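Local coordinates for protein ditrans,polycis-undecaprenyl-diphosphate synthase ((2E,6E)-farnesyl-diphosphate specific) (Acinetobacter baumannii, PDB 6ACS) that probably catalyses the sequential condensation of isopentenyl diphosphate with farnesyl diphosphate to undecaprenyl diphosphate, the lipid carrier precursor for bacterial cell wall polysaccharides, at residues B[54-60]-B[128-134]. Sequence-based numbering, arbitrary orientation.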
ATOM      1  N   VAL B  54      -5.432  -3.189  21.735  1.00 28.64           N
ATOM      2  CA  VAL B  54      -5.502  -2.802  20.328  1.00 28.36           C
ATOM      3  C   VAL B  54      -6.748  -1.954  20.116  1.00 28.20           C
ATOM      4  O   VAL B  54      -7.837  -2.306  20.577  1.00 29.60           O
ATOM      5  CB  VAL B  54      -5.524  -4.055  19.440  1.00 27.24           C
ATOM      6  CG1 VAL B  54      -5.706  -3.679  17.956  1.00 25.85           C
ATOM      7  CG2 VAL B  54      -4.267  -4.878  19.628  1.00 28.54           C
ATOM      8  N   ARG B  55      -6.598  -0.824  19.426  1.00 24.77           N
ATOM      9  CA  ARG B  55      -7.726   0.087  19.259  1.00 25.58           C
ATOM     10  C   ARG B  55      -8.633  -0.275  18.088  1.00 26.48           C
ATOM     11  O   ARG B  55      -9.813   0.103  18.088  1.00 27.57           O
ATOM     12  CB  ARG B  55      -7.228   1.518  19.065  1.00 33.28           C
ATOM     13  CG  ARG B  55      -6.493   2.054  20.279  1.00 46.41           C
ATOM     14  CD  ARG B  55      -6.138   3.513  20.107  1.00 62.16           C
ATOM     15  NE  ARG B  55      -5.908   4.164  21.395  1.00 74.95           N
ATOM     16  CZ  ARG B  55      -6.866   4.702  22.146  1.00 81.64           C
ATOM     17  NH1 ARG B  55      -8.132   4.665  21.744  1.00 82.13           N
ATOM     18  NH2 ARG B  55      -6.559   5.277  23.304  1.00 84.43           N
ATOM     19  N   ALA B  56      -8.106  -0.968  17.076  1.00 24.60           N
ATOM     20  CA  ALA B  56      -8.883  -1.268  15.884  1.00 26.49           C
ATOM     21  C   ALA B  56      -8.402  -2.574  15.270  1.00 24.03           C
ATOM     22  O   ALA B  56      -7.201  -2.829  15.201  1.00 22.38           O
ATOM     23  CB  ALA B  56      -8.772  -0.150  14.842  1.00 22.66           C
ATOM     24  N   LEU B  57      -9.352  -3.388  14.836  1.00 20.23           N
ATOM     25  CA  LEU B  57      -9.092  -4.623  14.102  1.00 20.34           C
ATOM     26  C   LEU B  57      -9.980  -4.611  12.873  1.00 24.04           C
ATOM     27  O   LEU B  57     -11.201  -4.468  13.001  1.00 24.89           O
ATOM     28  CB  LEU B  57      -9.395  -5.853  14.967  1.00 22.96           C
ATOM     29  CG  LEU B  57      -9.359  -7.198  14.251  1.00 23.65           C
ATOM     30  CD1 LEU B  57      -7.935  -7.500  13.756  1.00 24.42           C
ATOM     31  CD2 LEU B  57      -9.872  -8.277  15.197  1.00 27.45           C
ATOM     32  N   THR B  58      -9.378  -4.739  11.691  1.00 20.62           N
ATOM     33  CA  THR B  58     -10.108  -4.668  10.424  1.00 21.86           C
ATOM     34  C   THR B  58      -9.834  -5.933   9.618  1.00 24.09           C
ATOM     35  O   THR B  58      -8.668  -6.272   9.388  1.00 24.28           O
ATOM     36  CB  THR B  58      -9.683  -3.417   9.632  1.00 21.89           C
ATOM     37  OG1 THR B  58      -9.912  -2.244  10.438  1.00 21.14           O
ATOM     38  CG2 THR B  58     -10.439  -3.319   8.299  1.00 20.75           C
ATOM     39  N   VAL B  59     -10.888  -6.628   9.181  1.00 22.02           N
ATOM     40  CA  VAL B  59     -10.715  -7.943   8.566  1.00 23.00           C
ATOM     41  C   VAL B  59     -11.389  -8.003   7.198  1.00 26.41           C
ATOM     42  O   VAL B  59     -12.407  -7.347   6.941  1.00 27.29           O
ATOM     43  CB  VAL B  59     -11.230  -9.071   9.490  1.00 25.52           C
ATOM     44  CG1 VAL B  59     -10.546  -8.984  10.844  1.00 26.81           C
ATOM     45  CG2 VAL B  59     -12.724  -9.014   9.614  1.00 26.25           C
ATOM     46  N   PHE B  60     -10.810  -8.836   6.329  1.00 23.92           N
ATOM     47  CA  PHE B  60     -11.143  -8.950   4.908  1.00 28.25           C
ATOM     48  C   PHE B  60     -11.192 -10.431   4.554  1.00 37.35           C
ATOM     49  O   PHE B  60     -10.157 -11.107   4.601  1.00 41.93           O
ATOM     50  CB  PHE B  60     -10.053  -8.278   4.081  1.00 29.90           C
ATOM     51  CG  PHE B  60     -10.318  -8.216   2.600  1.00 35.87           C
ATOM     52  CD1 PHE B  60     -11.600  -8.102   2.110  1.00 45.32           C
ATOM     53  CD2 PHE B  60      -9.256  -8.257   1.702  1.00 41.75           C
ATOM     54  CE1 PHE B  60     -11.825  -8.017   0.740  1.00 54.12           C
ATOM     55  CE2 PHE B  60      -9.471  -8.175   0.331  1.00 47.83           C
ATOM     56  CZ  PHE B  60     -10.757  -8.054  -0.147  1.00 53.66           C
ATOM     57  N   ALA B 128     -14.146   0.652  23.507  1.00 43.72           N
ATOM     58  CA  ALA B 128     -12.839   0.068  23.793  1.00 38.64           C
ATOM     59  C   ALA B 128     -12.075  -0.345  22.542  1.00 38.21           C
ATOM     60  O   ALA B 128     -10.840  -0.278  22.532  1.00 38.35           O
ATOM     61  CB  ALA B 128     -12.983  -1.159  24.695  1.00 39.88           C
ATOM     62  N   MET B 129     -12.773  -0.757  21.493  1.00 31.99           N
ATOM     63  CA  MET B 129     -12.114  -1.197  20.269  1.00 26.51           C
ATOM     64  C   MET B 129     -13.138  -1.111  19.156  1.00 26.91           C
ATOM     65  O   MET B 129     -14.338  -1.189  19.415  1.00 30.77           O
ATOM     66  CB  MET B 129     -11.572  -2.623  20.382  1.00 30.06           C
ATOM     67  CG  MET B 129     -10.716  -3.039  19.200  1.00 33.88           C
ATOM     68  SD  MET B 129     -10.078  -4.720  19.355  1.00 39.02           S
ATOM     69  CE  MET B 129     -11.496  -5.694  18.858  1.00 36.09           C
ATOM     70  N   THR B 130     -12.663  -0.897  17.933  1.00 27.35           N
ATOM     71  CA  THR B 130     -13.503  -0.955  16.748  1.00 28.10           C
ATOM     72  C   THR B 130     -13.128  -2.182  15.929  1.00 28.44           C
ATOM     73  O   THR B 130     -11.960  -2.357  15.560  1.00 27.69           O
ATOM     74  CB  THR B 130     -13.366   0.309  15.908  1.00 28.56           C
ATOM     75  OG1 THR B 130     -13.842   1.419  16.670  1.00 28.85           O
ATOM     76  CG2 THR B 130     -14.175   0.177  14.614  1.00 26.88           C
ATOM     77  N   LEU B 131     -14.117  -3.019  15.651  1.00 25.87           N
ATOM     78  CA  LEU B 131     -13.985  -4.143  14.742  1.00 25.63           C
ATOM     79  C   LEU B 131     -14.657  -3.767  13.423  1.00 23.72           C
ATOM     80  O   LEU B 131     -15.863  -3.504  13.388  1.00 25.32           O
ATOM     81  CB  LEU B 131     -14.621  -5.401  15.339  1.00 25.01           C
ATOM     82  CG  LEU B 131     -14.741  -6.611  14.395  1.00 23.39           C
ATOM     83  CD1 LEU B 131     -13.366  -7.075  13.950  1.00 25.63           C
ATOM     84  CD2 LEU B 131     -15.482  -7.756  15.078  1.00 27.66           C
ATOM     85  N   THR B 132     -13.877  -3.707  12.352  1.00 22.49           N
ATOM     86  CA  THR B 132     -14.397  -3.351  11.038  1.00 22.12           C
ATOM     87  C   THR B 132     -14.376  -4.571  10.132  1.00 24.59           C
ATOM     88  O   THR B 132     -13.343  -5.243  10.006  1.00 24.30           O
ATOM     89  CB  THR B 132     -13.584  -2.217  10.413  1.00 22.97           C
ATOM     90  OG1 THR B 132     -13.683  -1.056  11.253  1.00 25.09           O
ATOM     91  CG2 THR B 132     -14.132  -1.883   9.012  1.00 22.71           C
ATOM     92  N   ILE B 133     -15.521  -4.855   9.511  1.00 21.98           N
ATOM     93  CA  ILE B 133     -15.667  -5.929   8.533  1.00 22.73           C
ATOM     94  C   ILE B 133     -15.753  -5.288   7.155  1.00 24.55           C
ATOM     95  O   ILE B 133     -16.628  -4.445   6.894  1.00 25.20           O
ATOM     96  CB  ILE B 133     -16.910  -6.794   8.813  1.00 26.22           C
ATOM     97  CG1 ILE B 133     -16.984  -7.206  10.290  1.00 29.51           C
ATOM     98  CG2 ILE B 133     -16.960  -7.970   7.848  1.00 26.43           C
ATOM     99  CD1 ILE B 133     -15.814  -7.990  10.795  1.00 32.35           C
ATOM    100  N   ALA B 134     -14.830  -5.673   6.277  1.00 23.09           N
ATOM    101  CA  ALA B 134     -14.792  -5.157   4.914  1.00 23.95           C
ATOM    102  C   ALA B 134     -15.664  -6.054   4.049  1.00 25.41           C
ATOM    103  O   ALA B 134     -15.404  -7.255   3.937  1.00 29.47           O
ATOM    104  CB  ALA B 134     -13.350  -5.098   4.403  1.00 25.59           C
TER
HETATM  105  O   HOH W   1      -8.954  -2.362  22.863  1.00 48.90           O
HETATM  106  O   HOH W   2     -11.633   2.235  18.359  1.00 41.48           O
HETATM  107  O   HOH W   3     -11.358  -1.317  12.656  1.00 24.61           O
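Leu57 and Leu131 share one rotamer, with CG trans to the backbone N (chi1 171° in both), and, being paired in register, they lie side by side, Leu57 CD2 3.9 Å from Leu131 CD1. On the same face Val59 and Ile133 also lie alongside each other; Val59 CG2 and Ile133 CD1 are only 3.5 Å apart, tighter than usual for two methyls. Helix 42-52 touches Leu57 on this face, and also Met129, whose chain bends at CG-SD (chi3 80°) and whose CE comes up to Leu57 CB.

Five backbone hydrogen bonds establish the parallel pairing of strands 56-60 and 129-134, their axes 13° apart. Among them, Leu57 uses both its N and its O toward strand 129-134: N donates to Thr130 O at 2.9 Å, and O accepts from Thr132 N, which lies in the carbonyl plane.

On the other face Thr58 and Thr132 stand parallel, Thr58 OG1 3.7 Å from Thr132 CB. Their hydroxyls are bridged by a water 2.8 Å from Thr58 OG1 and 2.7 Å from Thr132 OG1; the same water donates to Thr130 O. Thr58 OG1 has a further hydrogen bond to His12 of strand 12-17.

These are inner strands of the six-stranded parallel sheet of the cis-prenyltransferase fold. The pairing thus separates an apolar face that helix 42-52 covers at Leu57 and Met129 from one where one water joins two threonine hydroxyls and a strand carbonyl.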